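NAD-dependent aldehyde dehydrogenase (Burkholderia multivorans, PDB 5UJU) probably oxidises aldehydes to carboxylic acids with NAD+ as the electron acceptor. Local coordinates at residues L345-M350 and G399-D404; D404-R409 and E455-I460; S82-A87 and G146-M151; D422-Q427 and V436-V441. One frame throughout, in Å; residues are numbered along the deposited sequence.

Interaction 1 of 4, residues L345-M350 and G399-D404; sequences LYSGQM and GAIQND. With NA (sodium ion), chain C.
Gln349 reaches across to the backbone of Ala400, Ile401 and Gln402, and its side chain carries most of the polar contact between 345-350 and 399-404. Its CB lies over one face of the Tyr346 ring, 3.6 Å above the plane and displaced toward the rim. From there CG stands anti to the carbonyl carbon (chi1 -63°) and CD continues the extended chain, which brings the terminal amide up to the other segment. The two ends of that amide then divide the work. OE1 accepts from Gln402 N at 2.8 Å, the donor lying in the carbonyl plane on a lone pair, and it also touches Gln402 CB. NE2 gives one N-H to Ala400 O at 3.0 Å, nearly straight at 170°, and the other to Tyr346 O within its own turn; both acceptors lie in the plane of the amide. Gln349 N binds Tyr346 O as well, from the face opposite to NE2. Beside this amide, Tyr346 CE1 comes within 3.7 Å of Ala400 O, while the phenol OH bonds to Thr145 O. Further along, Ser347 CB packs on Ile401 CD1 at 3.6 Å. Ser347 OG is hydrogen-bonded to Ile398 O, and a water links it to Gly399 O. On the same turn Gly348 O binds the sodium ion at 2.7 Å, a site completed by Gly458 O and four waters. With three hydrogen bonds on one buried amide, the rotation of the Gln349 tip is fixed, and the 399-404 loop is tied directly to the turn that presents a metal ligand.

Interaction 2 of 4, residues D404-R409 and E455-I460; sequences DGVTAR and EWFGPI. With NA (sodium ion), chain C.
The sodium site borders this contact, in which the first turns of helix 404-414 pack against the loop that leads into strand 460-466. Val406 and Arg409, one helical turn apart, both point toward the loop. Val406 CG2 meets the Phe457 ring at CD2, 3.5 Å away, while CG1, anti to the backbone N (chi1 173°), rests 3.7 Å from Gly458 CA and also touches Pro459 CD. The aliphatic part of Arg409 lies across the loop: CG packs 3.6 Å from Trp456 CE3 and 3.8 Å from Ile460 CD1, and CD sits close to Phe457 N. A bend at chi3 (-57°) then turns NE, and NH1 bonds to Phe457 O at 2.8 Å. This bond is moderately bent, 139° at the hydrogen, and the donor is tilted from the carbonyl plane. Phe457 CB lies over one face of the guanidinium. Behind this surface Gly458 O binds the sodium ion at 2.7 Å, and Gly458 N donates to one of its waters. Arg409 thus brings positive charge up to the carbonyl oxygen just before the metal-binding glycine, which would be expected to polarise that peptide.

Interaction 3 of 4, residues S82-A87 and G146-M151; sequences SPYGVA and GQAFMM
A buried contact of a tyrosine ring and a proline with backbone joins the 82-87 turn to the short link between helices 134-145 and 149-156. Tyr84 and Pro83 supply the side chains, and Gly146 receives most of both. Pro83 meets the glycine through CG, 3.5 Å from Gly146 N, and CB, 3.7 Å from Gly146 CA. Gly146, the first residue after helix 134-145 to leave helical geometry, has positive phi and lies close to the proline. Tyr84 has CG anti to the carbonyl carbon (chi1 -71°), and its hydroxyl reaches past Gly146 to Gln147 and Ala148. CE2 lies 3.5 Å from Gly146 O, whereas the hydroxyl is 2.9 Å from the same oxygen. Gln147 O approaches the ring at its edge, near the plane, 3.5 Å from OH, and Ala148 CB touches the hydroxyl at 4.1 Å. Pro83 and Tyr84 are the central residues of a type I turn from Ser82 to Gly85, in which Ser82 OG accepts from Tyr84 N as an ST turn. That OG is also bonded to His143 of helix 134-145. Around the contact, Tyr84 packs on Met142 of this helix and meets the ring of Phe431. Ala148 is the N-cap residue of helix 149-156, so the turn lies against the junction where one helix ends and the next begins.

Interaction 4 of 4, residues D422-Q427 and V436-V441; sequences DSQTLQ and VRTPLV
Segments 422-427 and 436-441 run antiparallel, 172° apart, joined by a single beta bridge between Thr425 and Arg437 with Thr438 N to Gln424 O at 2.9 Å and Leu426 N to Val436 O at 3.2 Å. In place of the return bond from Gln424 N to Thr438 O, a side chain steps in: Thr438 OG1, held between its own backbone N and carbonyl carbon (chi1 61°), accepts from Gln424 N at 2.6 Å and 165°. A water donates to Asp422 O and Pro439 O and accepts from Thr438 OG1. Ser423 OG, anti to its backbone N, donates to Thr438 O at 2.7 Å. Thr438 CG2 turns to the apolar side and packs on Leu426 CG at 3.8 Å, next to Val436 CG1, which touches Leu426 CB. Thr425 and Arg437 lie side by side and point the same way; Thr425 OG1 stands over one face of the guanidinium, offset toward its rim, without a hydrogen bond to NE. At the far end Leu440 CD1 touches Asp422 OD1, whose salt-bridge partner is Arg414. This is an irregular antiparallel beta hairpin, a single bridge supplemented by threonine and serine hydroxyls and a water, that continues from strand 418-421 and leads into strand 440-445 at the margin of the seven-stranded sheet.

The four contacts lie close together within the aldehyde dehydrogenase family region, and interaction 1 touches each of the others, its centre about 9 to 11 Å from theirs. Interaction 3 closes first along the chain, then interaction 1, and interaction 2 opens at Asp404, which both share; the hairpin of interaction 4 falls between the two segments of interaction 2. Ala400 N and Gly146 O, 2.7 Å apart, join interactions 1 and 3, while Pro459 O and Leu440 N, 2.8 Å apart, join 2 and 4. Interactions 2 and 3 have centres about 17 Å apart and do not touch. Loops around helix 404-414 thus connect helices 134-145 and 149-156 with the sheet containing strands 440-445 and 460-466.

Interaction 1 of 4, residues L345-M350 and G399-D404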
loop_
_atom_site.group_PDB
_atom_site.type_symbol
_atom_site.label_atom_id
_atom_site.label_comp_id
_atom_site.label_asym_id
_atom_site.label_seq_id
_atom_site.Cartn_x
_atom_site.Cartn_y
_atom_site.Cartn_z
ATOM N N LEU A 345 17.168 -26.572 13.971
ATOM C CA LEU A 345 16.270 -25.733 14.755
ATOM C C LEU A 345 14.812 -26.017 14.418
ATOM O O LEU A 345 14.369 -25.784 13.290
ATOM C CB LEU A 345 16.592 -24.269 14.468
ATOM C CG LEU A 345 17.418 -23.453 15.451
ATOM C CD1 LEU A 345 17.493 -22.041 14.911
ATOM C CD2 LEU A 345 16.786 -23.464 16.830
ATOM N N TYR A 346 14.068 -26.529 15.392
ATOM C CA TYR A 346 12.644 -26.811 15.201
ATOM C C TYR A 346 12.424 -27.728 13.989
ATOM O O TYR A 346 11.404 -27.649 13.301
ATOM C CB TYR A 346 11.855 -25.491 15.091
ATOM C CG TYR A 346 10.330 -25.599 15.051
ATOM C CD1 TYR A 346 9.652 -26.645 15.674
ATOM C CD2 TYR A 346 9.581 -24.646 14.372
ATOM C CE1 TYR A 346 8.250 -26.727 15.617
ATOM C CE2 TYR A 346 8.214 -24.721 14.306
ATOM C CZ TYR A 346 7.552 -25.755 14.925
ATOM O OH TYR A 346 6.185 -25.791 14.835
ATOM N N SER A 347 13.396 -28.607 13.711
ATOM C CA SER A 347 13.269 -29.616 12.655
ATOM C C SER A 347 12.950 -28.984 11.304
ATOM O O SER A 347 12.154 -29.512 10.522
ATOM C CB SER A 347 12.230 -30.685 13.005
ATOM O OG SER A 347 12.568 -31.379 14.197
ATOM N N GLY A 348 13.604 -27.859 11.017
ATOM C CA GLY A 348 13.448 -27.188 9.735
ATOM C C GLY A 348 12.069 -26.638 9.463
ATOM O O GLY A 348 11.762 -26.306 8.313
ATOM N N GLN A 349 11.229 -26.508 10.497
ATOM C CA GLN A 349 9.864 -26.027 10.355
ATOM C C GLN A 349 9.753 -24.511 10.523
ATOM O O GLN A 349 8.664 -23.998 10.815
ATOM C CB GLN A 349 8.942 -26.752 11.350
ATOM C CG GLN A 349 8.851 -28.271 11.101
ATOM C CD GLN A 349 8.181 -29.044 12.235
ATOM O OE1 GLN A 349 7.132 -29.657 12.037
ATOM N NE2 GLN A 349 8.804 -29.043 13.422
ATOM N N MET A 350 10.845 -23.787 10.327
ATOM C CA MET A 350 10.817 -22.335 10.320
ATOM C C MET A 350 10.743 -21.859 8.879
ATOM O O MET A 350 11.354 -22.459 7.988
ATOM C CB MET A 350 12.051 -21.762 11.009
ATOM C CG MET A 350 12.245 -22.337 12.367
ATOM S SD MET A 350 13.703 -21.676 13.154
ATOM C CE MET A 350 13.150 -19.998 13.505
ATOM N N GLY A 399 12.818 -29.941 18.783
ATOM C CA GLY A 399 11.389 -29.863 19.043
ATOM C C GLY A 399 10.674 -31.063 18.451
ATOM O O GLY A 399 11.260 -32.134 18.241
ATOM N N ALA A 400 9.402 -30.870 18.123
ATOM C CA ALA A 400 8.567 -31.953 17.638
ATOM C C ALA A 400 8.028 -31.613 16.258
ATOM O O ALA A 400 7.919 -30.446 15.880
ATOM C CB ALA A 400 7.400 -32.241 18.606
ATOM N N ILE A 401 7.686 -32.654 15.513
ATOM C CA ILE A 401 7.140 -32.507 14.166
ATOM C C ILE A 401 5.657 -32.148 14.262
ATOM O O ILE A 401 4.891 -32.809 14.973
ATOM C CB ILE A 401 7.354 -33.803 13.369
ATOM C CG1 ILE A 401 8.851 -34.128 13.244
ATOM C CG2 ILE A 401 6.702 -33.718 12.030
ATOM C CD1 ILE A 401 9.619 -33.140 12.399
ATOM N N GLN A 402 5.236 -31.116 13.519
ATOM C CA GLN A 402 3.932 -30.510 13.799
ATOM C C GLN A 402 2.771 -31.445 13.452
ATOM O O GLN A 402 1.745 -31.447 14.143
ATOM C CB GLN A 402 3.796 -29.181 13.047
ATOM C CG GLN A 402 2.757 -28.207 13.651
ATOM C CD GLN A 402 1.319 -28.498 13.232
ATOM O OE1 GLN A 402 1.064 -28.978 12.129
ATOM N NE2 GLN A 402 0.372 -28.208 14.124
ATOM N N ASN A 403 2.898 -32.234 12.387
ATOM C CA ASN A 403 1.789 -33.063 11.929
ATOM C C ASN A 403 2.339 -34.247 11.148
ATOM O O ASN A 403 3.510 -34.272 10.756
ATOM C CB ASN A 403 0.804 -32.252 11.085
ATOM C CG ASN A 403 1.468 -31.602 9.906
ATOM O OD1 ASN A 403 1.763 -32.252 8.897
ATOM N ND2 ASN A 403 1.730 -30.304 10.031
ATOM N N ASP A 404 1.473 -35.240 10.930
ATOM C CA ASP A 404 1.907 -36.454 10.252
ATOM C C ASP A 404 2.180 -36.242 8.768
ATOM O O ASP A 404 2.809 -37.109 8.148
ATOM C CB ASP A 404 0.851 -37.545 10.420
ATOM C CG ASP A 404 0.616 -37.910 11.866
ATOM O OD1 ASP A 404 1.613 -38.143 12.588
ATOM O OD2 ASP A 404 -0.565 -37.964 12.280
HETATM NA NA NA C . 12.950 -26.833 5.917
HETATM O O HOH W 1 11.451 -33.553 15.709
HETATM O O HOH W 2 10.374 -26.624 5.956
HETATM O O HOH W 3 12.985 -27.795 3.608
HETATM O O HOH W 4 13.504 -24.533 4.830
HETATM O O HOH W 5 15.591 -27.562 5.912
#

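Interaction 2 of 4, residues D404-R409 and E455-I460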
loop_
_atom_site.group_PDB
_atom_site.type_symbol
_atom_site.label_atom_id
_atom_site.label_comp_id
_atom_site.label_asym_id
_atom_site.label_seq_id
_atom_site.Cartn_x
_atom_site.Cartn_y
_atom_site.Cartn_z
ATOM N N ASP A 404 1.473 -35.240 10.930
ATOM C CA ASP A 404 1.907 -36.454 10.252
ATOM C C ASP A 404 2.180 -36.242 8.768
ATOM O O ASP A 404 2.809 -37.109 8.148
ATOM C CB ASP A 404 0.851 -37.545 10.420
ATOM C CG ASP A 404 0.616 -37.910 11.866
ATOM O OD1 ASP A 404 1.613 -38.143 12.588
ATOM O OD2 ASP A 404 -0.565 -37.964 12.280
ATOM N N GLY A 405 1.781 -35.098 8.198
ATOM C CA GLY A 405 2.090 -34.839 6.802
ATOM C C GLY A 405 3.559 -34.534 6.578
ATOM O O GLY A 405 4.100 -34.814 5.502
ATOM N N VAL A 406 4.235 -33.994 7.597
ATOM C CA VAL A 406 5.672 -33.764 7.488
ATOM C C VAL A 406 6.409 -35.101 7.466
ATOM O O VAL A 406 7.366 -35.293 6.709
ATOM C CB VAL A 406 6.160 -32.862 8.637
ATOM C CG1 VAL A 406 7.686 -32.752 8.627
ATOM C CG2 VAL A 406 5.499 -31.493 8.572
ATOM N N THR A 407 5.969 -36.043 8.304
ATOM C CA THR A 407 6.547 -37.382 8.309
ATOM C C THR A 407 6.432 -38.041 6.938
ATOM O O THR A 407 7.364 -38.718 6.485
ATOM C CB THR A 407 5.859 -38.232 9.376
ATOM O OG1 THR A 407 6.153 -37.687 10.668
ATOM C CG2 THR A 407 6.363 -39.661 9.315
ATOM N N ALA A 408 5.287 -37.872 6.268
ATOM C CA ALA A 408 5.120 -38.457 4.938
ATOM C C ALA A 408 6.076 -37.832 3.930
ATOM O O ALA A 408 6.632 -38.531 3.071
ATOM C CB ALA A 408 3.676 -38.294 4.465
ATOM N N ARG A 409 6.293 -36.519 4.028
ATOM C CA ARG A 409 7.155 -35.840 3.072
ATOM C C ARG A 409 8.621 -36.210 3.273
ATOM O O ARG A 409 9.381 -36.251 2.299
ATOM C CB ARG A 409 6.953 -34.332 3.175
ATOM C CG ARG A 409 7.720 -33.528 2.133
ATOM C CD ARG A 409 7.414 -32.034 2.237
ATOM N NE ARG A 409 5.989 -31.734 2.104
ATOM C CZ ARG A 409 5.174 -31.463 3.123
ATOM N NH1 ARG A 409 5.639 -31.436 4.372
ATOM N NH2 ARG A 409 3.892 -31.210 2.887
ATOM N N GLU A 455 9.045 -26.765 -2.605
ATOM C CA GLU A 455 9.164 -26.584 -1.174
ATOM C C GLU A 455 8.938 -27.932 -0.498
ATOM O O GLU A 455 8.020 -28.676 -0.854
ATOM C CB GLU A 455 8.187 -25.506 -0.697
ATOM C CG GLU A 455 8.398 -25.039 0.733
ATOM C CD GLU A 455 7.164 -25.214 1.599
ATOM O OE1 GLU A 455 6.057 -25.373 1.041
ATOM O OE2 GLU A 455 7.307 -25.181 2.839
ATOM N N TRP A 456 9.842 -28.290 0.397
ATOM C CA TRP A 456 9.754 -29.536 1.149
ATOM C C TRP A 456 9.636 -29.130 2.610
ATOM O O TRP A 456 10.649 -28.930 3.290
ATOM C CB TRP A 456 10.984 -30.401 0.913
ATOM C CG TRP A 456 11.131 -30.846 -0.499
ATOM C CD1 TRP A 456 11.652 -30.125 -1.538
ATOM C CD2 TRP A 456 10.749 -32.113 -1.040
ATOM N NE1 TRP A 456 11.630 -30.873 -2.692
ATOM C CE2 TRP A 456 11.075 -32.095 -2.416
ATOM C CE3 TRP A 456 10.170 -33.262 -0.498
ATOM C CZ2 TRP A 456 10.838 -33.185 -3.253
ATOM C CZ3 TRP A 456 9.933 -34.343 -1.328
ATOM C CH2 TRP A 456 10.263 -34.298 -2.692
ATOM N N PHE A 457 8.417 -29.053 3.115
ATOM C CA PHE A 457 8.243 -28.538 4.464
ATOM C C PHE A 457 8.649 -29.602 5.470
ATOM O O PHE A 457 8.188 -30.746 5.405
ATOM C CB PHE A 457 6.809 -28.081 4.711
ATOM C CG PHE A 457 6.588 -27.579 6.103
ATOM C CD1 PHE A 457 7.097 -26.344 6.492
ATOM C CD2 PHE A 457 5.890 -28.338 7.029
ATOM C CE1 PHE A 457 6.898 -25.865 7.790
ATOM C CE2 PHE A 457 5.692 -27.869 8.328
ATOM C CZ PHE A 457 6.203 -26.631 8.703
ATOM N N GLY A 458 9.528 -29.227 6.387
ATOM C CA GLY A 458 10.048 -30.163 7.347
ATOM C C GLY A 458 11.558 -30.186 7.305
ATOM O O GLY A 458 12.195 -29.374 6.627
ATOM N N PRO A 459 12.160 -31.111 8.042
ATOM C CA PRO A 459 13.632 -31.131 8.189
ATOM C C PRO A 459 14.309 -31.831 7.018
ATOM O O PRO A 459 14.895 -32.901 7.151
ATOM C CB PRO A 459 13.815 -31.889 9.509
ATOM C CG PRO A 459 12.668 -32.867 9.510
ATOM C CD PRO A 459 11.505 -32.156 8.845
ATOM N N ILE A 460 14.234 -31.208 5.845
ATOM C CA ILE A 460 14.697 -31.800 4.591
ATOM C C ILE A 460 15.629 -30.810 3.910
ATOM O O ILE A 460 15.294 -29.627 3.797
ATOM C CB ILE A 460 13.507 -32.131 3.671
ATOM C CG1 ILE A 460 12.556 -33.111 4.374
ATOM C CG2 ILE A 460 13.989 -32.600 2.282
ATOM C CD1 ILE A 460 11.129 -33.137 3.794
HETATM NA NA NA C . 12.950 -26.833 5.917
HETATM O O HOH W 3 12.985 -27.795 3.608
HETATM O O HOH W 2 10.374 -26.624 5.956
HETATM O O HOH W 5 15.591 -27.562 5.912
HETATM O O HOH W 4 13.504 -24.533 4.830
#

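Interaction 3 of 4, residues S82-A87 and G146-M151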
loop_
_atom_site.group_PDB
_atom_site.type_symbol
_atom_site.label_atom_id
_atom_site.label_comp_id
_atom_site.label_asym_id
_atom_site.label_seq_id
_atom_site.Cartn_x
_atom_site.Cartn_y
_atom_site.Cartn_z
ATOM N N SER A 82 -1.528 -32.192 20.465
ATOM C CA SER A 82 -0.174 -31.791 20.825
ATOM C C SER A 82 0.853 -32.642 20.078
ATOM O O SER A 82 0.792 -33.873 20.146
ATOM C CB SER A 82 0.038 -31.957 22.316
ATOM O OG SER A 82 1.409 -31.819 22.636
ATOM N N PRO A 83 1.816 -32.033 19.376
ATOM C CA PRO A 83 2.895 -32.845 18.785
ATOM C C PRO A 83 3.691 -33.615 19.820
ATOM O O PRO A 83 4.389 -34.570 19.458
ATOM C CB PRO A 83 3.759 -31.806 18.051
ATOM C CG PRO A 83 2.788 -30.705 17.703
ATOM C CD PRO A 83 1.874 -30.632 18.918
ATOM N N TYR A 84 3.586 -33.254 21.098
ATOM C CA TYR A 84 4.254 -33.985 22.161
ATOM C C TYR A 84 3.414 -35.125 22.722
ATOM O O TYR A 84 3.883 -35.850 23.609
ATOM C CB TYR A 84 4.682 -33.014 23.265
ATOM C CG TYR A 84 5.828 -32.135 22.811
ATOM C CD1 TYR A 84 7.128 -32.627 22.794
ATOM C CD2 TYR A 84 5.612 -30.836 22.347
ATOM C CE1 TYR A 84 8.187 -31.845 22.367
ATOM C CE2 TYR A 84 6.685 -30.033 21.916
ATOM C CZ TYR A 84 7.967 -30.560 21.923
ATOM O OH TYR A 84 9.048 -29.811 21.505
ATOM N N GLY A 85 2.208 -35.332 22.203
ATOM C CA GLY A 85 1.411 -36.471 22.604
ATOM C C GLY A 85 0.587 -36.264 23.855
ATOM O O GLY A 85 -0.058 -37.213 24.312
ATOM N N VAL A 86 0.587 -35.059 24.420
ATOM C CA VAL A 86 -0.234 -34.738 25.583
ATOM C C VAL A 86 -1.678 -34.548 25.133
ATOM O O VAL A 86 -1.943 -33.914 24.102
ATOM C CB VAL A 86 0.311 -33.476 26.276
ATOM C CG1 VAL A 86 -0.660 -32.970 27.342
ATOM C CG2 VAL A 86 1.669 -33.759 26.884
ATOM N N ALA A 87 -2.619 -35.121 25.886
ATOM C CA ALA A 87 -4.034 -34.914 25.606
ATOM C C ALA A 87 -4.410 -33.460 25.875
ATOM O O ALA A 87 -4.148 -32.932 26.957
ATOM C CB ALA A 87 -4.881 -35.858 26.460
ATOM N N GLY A 146 4.557 -27.720 18.386
ATOM C CA GLY A 146 5.660 -28.638 18.577
ATOM C C GLY A 146 6.992 -27.983 18.862
ATOM O O GLY A 146 8.005 -28.695 18.982
ATOM N N GLN A 147 7.035 -26.653 18.960
ATOM C CA GLN A 147 8.278 -25.980 19.310
ATOM C C GLN A 147 8.728 -26.384 20.708
ATOM O O GLN A 147 7.915 -26.500 21.631
ATOM C CB GLN A 147 8.108 -24.458 19.227
ATOM C CG GLN A 147 8.157 -23.938 17.805
ATOM C CD GLN A 147 7.748 -22.488 17.665
ATOM O OE1 GLN A 147 7.646 -21.751 18.643
ATOM N NE2 GLN A 147 7.538 -22.062 16.431
ATOM N N ALA A 148 10.031 -26.624 20.851
ATOM C CA ALA A 148 10.614 -26.838 22.168
ATOM C C ALA A 148 10.391 -25.604 23.037
ATOM O O ALA A 148 10.209 -24.489 22.543
ATOM C CB ALA A 148 12.115 -27.146 22.061
ATOM N N PHE A 149 10.404 -25.811 24.353
ATOM C CA PHE A 149 9.883 -24.778 25.248
ATOM C C PHE A 149 10.594 -23.439 25.057
ATOM O O PHE A 149 9.947 -22.385 24.994
ATOM C CB PHE A 149 9.969 -25.208 26.707
ATOM C CG PHE A 149 9.435 -24.151 27.652
ATOM C CD1 PHE A 149 10.296 -23.354 28.391
ATOM C CD2 PHE A 149 8.074 -23.929 27.748
ATOM C CE1 PHE A 149 9.802 -22.372 29.240
ATOM C CE2 PHE A 149 7.572 -22.940 28.588
ATOM C CZ PHE A 149 8.442 -22.167 29.338
ATOM N N MET A 150 11.926 -23.449 24.994
ATOM C CA MET A 150 12.649 -22.182 24.913
ATOM C C MET A 150 12.255 -21.395 23.668
ATOM O O MET A 150 12.023 -20.180 23.744
ATOM C CB MET A 150 14.156 -22.418 24.946
ATOM C CG MET A 150 14.986 -21.139 24.979
ATOM S SD MET A 150 14.746 -20.129 26.467
ATOM C CE MET A 150 15.180 -21.288 27.768
ATOM N N MET A 151 12.160 -22.062 22.511
ATOM C CA MET A 151 11.703 -21.363 21.312
ATOM C C MET A 151 10.227 -20.991 21.413
ATOM O O MET A 151 9.809 -19.924 20.946
ATOM C CB MET A 151 11.940 -22.220 20.070
ATOM C CG MET A 151 11.349 -21.586 18.812
ATOM S SD MET A 151 11.641 -22.540 17.301
ATOM C CE MET A 151 13.405 -22.309 17.134
#

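Interaction 4 of 4, residues D422-Q427 and V436-V441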
loop_
_atom_site.group_PDB
_atom_site.type_symbol
_atom_site.label_atom_id
_atom_site.label_comp_id
_atom_site.label_asym_id
_atom_site.label_seq_id
_atom_site.Cartn_x
_atom_site.Cartn_y
_atom_site.Cartn_z
ATOM N N ASP A 422 20.396 -39.977 7.067
ATOM C CA ASP A 422 19.013 -40.411 7.100
ATOM C C ASP A 422 18.327 -39.826 8.323
ATOM O O ASP A 422 18.949 -39.613 9.364
ATOM C CB ASP A 422 18.901 -41.937 7.095
ATOM C CG ASP A 422 17.495 -42.412 6.736
ATOM O OD1 ASP A 422 16.691 -41.572 6.280
ATOM O OD2 ASP A 422 17.196 -43.617 6.873
ATOM N N SER A 423 17.033 -39.561 8.168
ATOM C CA SER A 423 16.172 -39.116 9.252
ATOM C C SER A 423 15.782 -40.299 10.129
ATOM O O SER A 423 15.349 -41.336 9.620
ATOM C CB SER A 423 14.925 -38.455 8.668
ATOM O OG SER A 423 13.973 -38.201 9.676
ATOM N N GLN A 424 15.891 -40.130 11.448
ATOM C CA GLN A 424 15.554 -41.175 12.406
ATOM C C GLN A 424 14.406 -40.727 13.303
ATOM O O GLN A 424 14.147 -39.535 13.453
ATOM C CB GLN A 424 16.757 -41.531 13.296
ATOM C CG GLN A 424 18.067 -41.762 12.556
ATOM C CD GLN A 424 18.010 -42.943 11.625
ATOM O OE1 GLN A 424 17.035 -43.698 11.612
ATOM N NE2 GLN A 424 19.068 -43.121 10.833
ATOM N N THR A 425 13.690 -41.706 13.861
ATOM C CA THR A 425 12.687 -41.446 14.892
ATOM C C THR A 425 13.352 -41.489 16.264
ATOM O O THR A 425 14.066 -42.447 16.590
ATOM C CB THR A 425 11.557 -42.474 14.816
ATOM O OG1 THR A 425 10.942 -42.405 13.528
ATOM C CG2 THR A 425 10.504 -42.211 15.890
ATOM N N LEU A 426 13.088 -40.476 17.082
ATOM C CA LEU A 426 13.628 -40.433 18.431
ATOM C C LEU A 426 12.508 -40.672 19.443
ATOM O O LEU A 426 11.355 -40.292 19.220
ATOM C CB LEU A 426 14.298 -39.078 18.712
ATOM C CG LEU A 426 15.430 -38.552 17.816
ATOM C CD1 LEU A 426 16.067 -37.333 18.442
ATOM C CD2 LEU A 426 16.484 -39.647 17.550
ATOM N N GLN A 427 12.858 -41.311 20.558
ATOM C CA GLN A 427 11.956 -41.452 21.696
ATOM C C GLN A 427 12.262 -40.296 22.633
ATOM O O GLN A 427 13.372 -40.201 23.167
ATOM C CB GLN A 427 12.119 -42.803 22.399
ATOM C CG GLN A 427 11.174 -42.989 23.598
ATOM C CD GLN A 427 9.713 -43.072 23.210
ATOM O OE1 GLN A 427 9.382 -43.207 22.038
ATOM N NE2 GLN A 427 8.824 -42.961 24.199
ATOM N N VAL A 436 8.924 -37.036 17.023
ATOM C CA VAL A 436 10.241 -36.419 16.895
ATOM C C VAL A 436 10.982 -37.127 15.766
ATOM O O VAL A 436 11.078 -38.360 15.771
ATOM C CB VAL A 436 11.048 -36.509 18.207
ATOM C CG1 VAL A 436 12.401 -35.774 18.085
ATOM C CG2 VAL A 436 10.263 -35.985 19.396
ATOM N N ARG A 437 11.536 -36.346 14.828
ATOM C CA ARG A 437 12.279 -36.862 13.683
ATOM C C ARG A 437 13.510 -36.001 13.426
ATOM O O ARG A 437 13.421 -34.771 13.448
ATOM C CB ARG A 437 11.426 -36.850 12.404
ATOM C CG ARG A 437 10.122 -37.589 12.463
ATOM C CD ARG A 437 10.357 -39.073 12.578
ATOM N NE ARG A 437 9.159 -39.852 12.261
ATOM C CZ ARG A 437 8.275 -40.256 13.163
ATOM N NH1 ARG A 437 8.450 -39.946 14.442
ATOM N NH2 ARG A 437 7.219 -40.969 12.788
ATOM N N THR A 438 14.647 -36.648 13.142
ATOM C CA THR A 438 15.898 -35.938 12.875
ATOM C C THR A 438 15.963 -35.508 11.411
ATOM O O THR A 438 15.214 -36.022 10.579
ATOM C CB THR A 438 17.102 -36.821 13.229
ATOM O OG1 THR A 438 17.110 -38.012 12.425
ATOM C CG2 THR A 438 17.050 -37.203 14.699
ATOM N N PRO A 439 16.850 -34.568 11.063
ATOM C CA PRO A 439 16.860 -34.060 9.686
ATOM C C PRO A 439 17.326 -35.087 8.660
ATOM O O PRO A 439 18.181 -35.944 8.918
ATOM C CB PRO A 439 17.833 -32.877 9.750
ATOM C CG PRO A 439 17.831 -32.456 11.192
ATOM C CD PRO A 439 17.685 -33.734 11.953
ATOM N N LEU A 440 16.738 -34.974 7.473
ATOM C CA LEU A 440 17.147 -35.717 6.291
ATOM C C LEU A 440 18.000 -34.807 5.417
ATOM O O LEU A 440 17.567 -33.705 5.056
ATOM C CB LEU A 440 15.928 -36.206 5.509
ATOM C CG LEU A 440 16.204 -36.861 4.149
ATOM C CD1 LEU A 440 16.914 -38.211 4.314
ATOM C CD2 LEU A 440 14.908 -37.024 3.410
ATOM N N VAL A 441 19.208 -35.260 5.079
ATOM C CA VAL A 441 20.118 -34.490 4.241
ATOM C C VAL A 441 20.449 -35.317 3.011
ATOM O O VAL A 441 20.898 -36.464 3.130
ATOM C CB VAL A 441 21.402 -34.080 4.982
ATOM C CG1 VAL A 441 22.263 -33.227 4.054
ATOM C CG2 VAL A 441 21.069 -33.281 6.255
HETATM O O HOH W 6 19.250 -37.352 10.836
HETATM O O HOH W 7 8.929 -39.794 18.007
#